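PDB 4HZ2: glutathione S-transferase domain from Xanthobacter autotrophicus, which binds glutathione and is probably a glutathione S-transferase. Local coordinates for residues B[112-118]-B[177-183]. Residues are numbered along the deposited sequence; the frame is centred on the assembly and turned at random. Where two conformers were deposited one is given.
Sequences VHEWLFF and TIADLAL
With CG1 anti to the backbone N (chi1 168°), Val112 splits its branches between two residues: CG1 lies 3.7 Å from CG1 of Ile178, and CG2 points tip to tip at Thr177, 3.8 Å from its OG1. Ile178 turns CG1 in between its own backbone N and carbonyl carbon (chi1 58°), and its side chain crosses that of Leu116 at about a right angle, CD1 to CD1. The other Leu116 methyl, CD2, is pressed to 3.4 Å from CB of Ala182, closer than usual van der Waals contact. In one of its two conformers Leu183 divides likewise, CD1 resting obliquely 3.7 Å from CE3 of Trp115 and CD2 meeting the edge of the Phe118 ring at CE2. CB of Trp115 sits against CB of Ala179; the axes of 112-118 and 178-183 approach to 8.9 Å at 10°, consistent with the small Ala179 and Ala182. Cutting Val112 back to an alanine is likely to open a gap beside Ile178 and Thr177. That helix start is fixed by a capping box: OG1 of Thr177 accepts from Ala179 N, while Asp180 OD2 takes Thr177 N through its anti lone pair. Both segments belong to the helical C-terminal domain, whose helix 144-165 packs on Trp115 and Phe118; helix 88-96 of the N-terminal domain packs on Leu116 and Ala182. Cohesion across this buried interface is therefore apolar and shape-dependent, with the capping box ordering one helix end from within.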
ATOM      1  N   VAL B 112       9.300   0.158   9.378  1.00 12.72           N
ATOM      2  CA  VAL B 112       7.881   0.446   9.544  1.00 14.57           C
ATOM      3  C   VAL B 112       7.198   0.596   8.161  1.00 14.16           C
ATOM      4  O   VAL B 112       6.146   0.005   7.903  1.00 12.79           O
ATOM      5  CB  VAL B 112       7.616   1.721  10.387  1.00 12.79           C
ATOM      6  CG1 VAL B 112       6.141   2.123  10.260  1.00 15.50           C
ATOM      7  CG2 VAL B 112       7.977   1.498  11.843  1.00 13.98           C
ATOM      8  N   HIS B 113       7.766   1.425   7.277  1.00 13.48           N
ATOM      9  CA  HIS B 113       7.194   1.597   5.933  1.00 14.06           C
ATOM     10  C   HIS B 113       6.998   0.275   5.236  1.00 14.34           C
ATOM     11  O   HIS B 113       5.966   0.069   4.597  1.00 13.94           O
ATOM     12  CB  HIS B 113       8.067   2.504   5.053  1.00 13.34           C
ATOM     13  CG  HIS B 113       8.156   3.907   5.554  1.00 12.56           C
ATOM     14  ND1 HIS B 113       9.265   4.696   5.349  1.00 14.24           N
ATOM     15  CD2 HIS B 113       7.240   4.699   6.189  1.00 13.95           C
ATOM     16  CE1 HIS B 113       9.049   5.901   5.867  1.00 16.06           C
ATOM     17  NE2 HIS B 113       7.840   5.922   6.397  1.00 17.31           N
ATOM     18  N   GLU B 114       8.009  -0.598   5.316  1.00 12.80           N
ATOM     19  CA  GLU B 114       7.923  -1.912   4.647  1.00 12.32           C
ATOM     20  C   GLU B 114       6.701  -2.696   5.103  1.00 11.83           C
ATOM     21  O   GLU B 114       5.955  -3.236   4.280  1.00 14.24           O
ATOM     22  CB  GLU B 114       9.200  -2.726   4.869  1.00 14.40           C
ATOM     23  CG  GLU B 114      10.409  -2.105   4.217  1.00 15.35           C
ATOM     24  CD  GLU B 114      11.672  -2.873   4.539  1.00 17.97           C
ATOM     25  OE1 GLU B 114      11.613  -3.702   5.487  1.00 18.41           O
ATOM     26  OE2 GLU B 114      12.715  -2.637   3.879  1.00 18.89           O
ATOM     27  N   TRP B 115       6.481  -2.756   6.413  1.00 13.53           N
ATOM     28  CA  TRP B 115       5.305  -3.462   6.913  1.00 12.44           C
ATOM     29  C   TRP B 115       4.000  -2.780   6.473  1.00 14.14           C
ATOM     30  O   TRP B 115       2.997  -3.467   6.227  1.00 14.82           O
ATOM     31  CB  TRP B 115       5.338  -3.610   8.444  1.00 15.28           C
ATOM     32  CG  TRP B 115       6.345  -4.559   8.916  1.00 13.56           C
ATOM     33  CD1 TRP B 115       7.421  -4.296   9.740  1.00 13.03           C
ATOM     34  CD2 TRP B 115       6.338  -5.987   8.710  1.00 14.39           C
ATOM     35  NE1 TRP B 115       8.122  -5.474   9.993  1.00 14.47           N
ATOM     36  CE2 TRP B 115       7.442  -6.518   9.415  1.00 14.24           C
ATOM     37  CE3 TRP B 115       5.497  -6.864   8.009  1.00 16.48           C
ATOM     38  CZ2 TRP B 115       7.769  -7.878   9.378  1.00 16.30           C
ATOM     39  CZ3 TRP B 115       5.808  -8.247   7.998  1.00 21.98           C
ATOM     40  CH2 TRP B 115       6.937  -8.726   8.693  1.00 23.12           C
ATOM     41  N   LEU B 116       3.989  -1.446   6.396  1.00 12.62           N
ATOM     42  CA  LEU B 116       2.750  -0.779   5.982  1.00 14.08           C
ATOM     43  C   LEU B 116       2.415  -1.087   4.521  1.00 12.79           C
ATOM     44  O   LEU B 116       1.227  -1.230   4.184  1.00 13.26           O
ATOM     45  CB  LEU B 116       2.861   0.753   6.160  1.00 13.61           C
ATOM     46  CG  LEU B 116       3.096   1.274   7.579  1.00 13.42           C
ATOM     47  CD1 LEU B 116       3.206   2.791   7.569  1.00 13.51           C
ATOM     48  CD2 LEU B 116       1.951   0.843   8.511  1.00 15.72           C
ATOM     49  N   PHE B 117       3.423  -1.153   3.633  1.00 13.10           N
ATOM     50  CA  PHE B 117       3.123  -1.485   2.249  1.00 15.41           C
ATOM     51  C   PHE B 117       2.807  -2.972   2.081  1.00 15.09           C
ATOM     52  O   PHE B 117       1.907  -3.350   1.303  1.00 14.57           O
ATOM     53  CB  PHE B 117       4.218  -0.980   1.274  1.00 13.88           C
ATOM     54  CG  PHE B 117       4.246   0.503   1.174  1.00 13.10           C
ATOM     55  CD1 PHE B 117       3.215   1.185   0.535  1.00 14.35           C
ATOM     56  CD2 PHE B 117       5.268   1.209   1.757  1.00 16.37           C
ATOM     57  CE1 PHE B 117       3.203   2.589   0.461  1.00 14.53           C
ATOM     58  CE2 PHE B 117       5.282   2.612   1.716  1.00 15.58           C
ATOM     59  CZ  PHE B 117       4.246   3.303   1.053  1.00 14.21           C
ATOM     60  N   PHE B 118       3.526  -3.815   2.830  1.00 14.27           N
ATOM     61  CA  PHE B 118       3.138  -5.224   2.911  1.00 14.73           C
ATOM     62  C   PHE B 118       1.682  -5.369   3.324  1.00 13.69           C
ATOM     63  O   PHE B 118       0.910  -6.147   2.725  1.00 14.50           O
ATOM     64  CB  PHE B 118       4.068  -6.007   3.863  1.00 14.01           C
ATOM     65  CG  PHE B 118       3.538  -7.355   4.271  1.00 15.21           C
ATOM     66  CD1 PHE B 118       3.760  -8.484   3.474  1.00 18.06           C
ATOM     67  CD2 PHE B 118       2.877  -7.517   5.499  1.00 13.76           C
ATOM     68  CE1 PHE B 118       3.288  -9.729   3.885  1.00 16.17           C
ATOM     69  CE2 PHE B 118       2.407  -8.757   5.908  1.00 14.74           C
ATOM     70  CZ  PHE B 118       2.640  -9.873   5.105  1.00 16.28           C
ATOM     71  N   THR B 177       5.031  -0.168  17.335  1.00 15.02           N
ATOM     72  CA  THR B 177       5.009   0.983  16.433  1.00 16.47           C
ATOM     73  C   THR B 177       3.715   0.928  15.645  1.00 14.75           C
ATOM     74  O   THR B 177       2.923  -0.025  15.797  1.00 16.55           O
ATOM     75  CB  THR B 177       6.194   0.976  15.427  1.00 19.15           C
ATOM     76  OG1 THR B 177       6.104  -0.208  14.614  1.00 17.45           O
ATOM     77  CG2 THR B 177       7.570   1.048  16.143  1.00 18.42           C
ATOM     78  N   ILE B 178       3.489   1.912  14.763  1.00 15.02           N
ATOM     79  CA  ILE B 178       2.311   1.836  13.887  1.00 13.46           C
ATOM     80  C   ILE B 178       2.356   0.632  12.938  1.00 12.98           C
ATOM     81  O   ILE B 178       1.322   0.264  12.368  1.00 15.88           O
ATOM     82  CB  ILE B 178       2.094   3.123  13.066  1.00 14.63           C
ATOM     83  CG1 ILE B 178       3.303   3.451  12.192  1.00 14.53           C
ATOM     84  CG2 ILE B 178       1.743   4.280  13.997  1.00 16.59           C
ATOM     85  CD1 ILE B 178       3.019   4.540  11.156  1.00 14.43           C
ATOM     86  N   ALA B 179       3.527   0.023  12.740  1.00 13.57           N
ATOM     87  CA  ALA B 179       3.523  -1.220  11.957  1.00 14.19           C
ATOM     88  C   ALA B 179       2.680  -2.283  12.675  1.00 15.78           C
ATOM     89  O   ALA B 179       1.852  -2.956  12.039  1.00 15.97           O
ATOM     90  CB  ALA B 179       4.935  -1.706  11.730  1.00 15.86           C
ATOM     91  N   ASP B 180       2.859  -2.429  13.998  1.00 15.23           N
ATOM     92  CA  ASP B 180       2.028  -3.385  14.737  1.00 14.30           C
ATOM     93  C   ASP B 180       0.553  -3.003  14.643  1.00 12.69           C
ATOM     94  O   ASP B 180      -0.308  -3.857  14.456  1.00 15.73           O
ATOM     95  CB  ASP B 180       2.459  -3.539  16.197  1.00 15.46           C
ATOM     96  CG  ASP B 180       3.927  -3.858  16.328  1.00 14.12           C
ATOM     97  OD1 ASP B 180       4.340  -5.044  16.142  1.00 16.94           O
ATOM     98  OD2 ASP B 180       4.715  -2.919  16.537  1.00 17.59           O
ATOM     99  N   LEU B 181       0.237  -1.714  14.814  1.00 15.83           N
ATOM    100  CA  LEU B 181      -1.161  -1.282  14.720  1.00 16.02           C
ATOM    101  C   LEU B 181      -1.768  -1.624  13.345  1.00 15.37           C
ATOM    102  O   LEU B 181      -2.880  -2.158  13.280  1.00 14.80           O
ATOM    103  CB  LEU B 181      -1.303   0.229  14.991  1.00 16.08           C
ATOM    104  CG  LEU B 181      -0.877   0.761  16.366  1.00 16.15           C
ATOM    105  CD1 LEU B 181      -1.172   2.262  16.522  1.00 17.98           C
ATOM    106  CD2 LEU B 181      -1.568  -0.039  17.474  1.00 19.53           C
ATOM    107  N   ALA B 182      -1.029  -1.326  12.266  1.00 13.93           N
ATOM    108  CA  ALA B 182      -1.548  -1.527  10.926  1.00 13.81           C
ATOM    109  C   ALA B 182      -1.906  -2.994  10.671  1.00 12.06           C
ATOM    110  O   ALA B 182      -2.927  -3.275  10.052  1.00 15.80           O
ATOM    111  CB  ALA B 182      -0.594  -1.024   9.844  1.00 15.14           C
ATOM    112  N   LEU B 183      -1.063  -3.920  11.140  1.00 13.80           N
ATOM    113  CA  LEU B 183      -1.317  -5.353  10.904  0.50 14.59           C
ATOM    114  C   LEU B 183      -2.248  -5.954  11.962  1.00 14.75           C
ATOM    115  O   LEU B 183      -2.898  -6.987  11.714  1.00 16.12           O
ATOM    116  CB  LEU B 183      -0.005  -6.138  10.759  0.50 16.07           C
ATOM    117  CG  LEU B 183       0.607  -5.908   9.354  0.50 13.50           C
ATOM    118  CD1 LEU B 183       2.124  -5.988   9.341  0.50 18.51           C
ATOM    119  CD2 LEU B 183      -0.008  -6.814   8.291  0.50  8.43           C
TER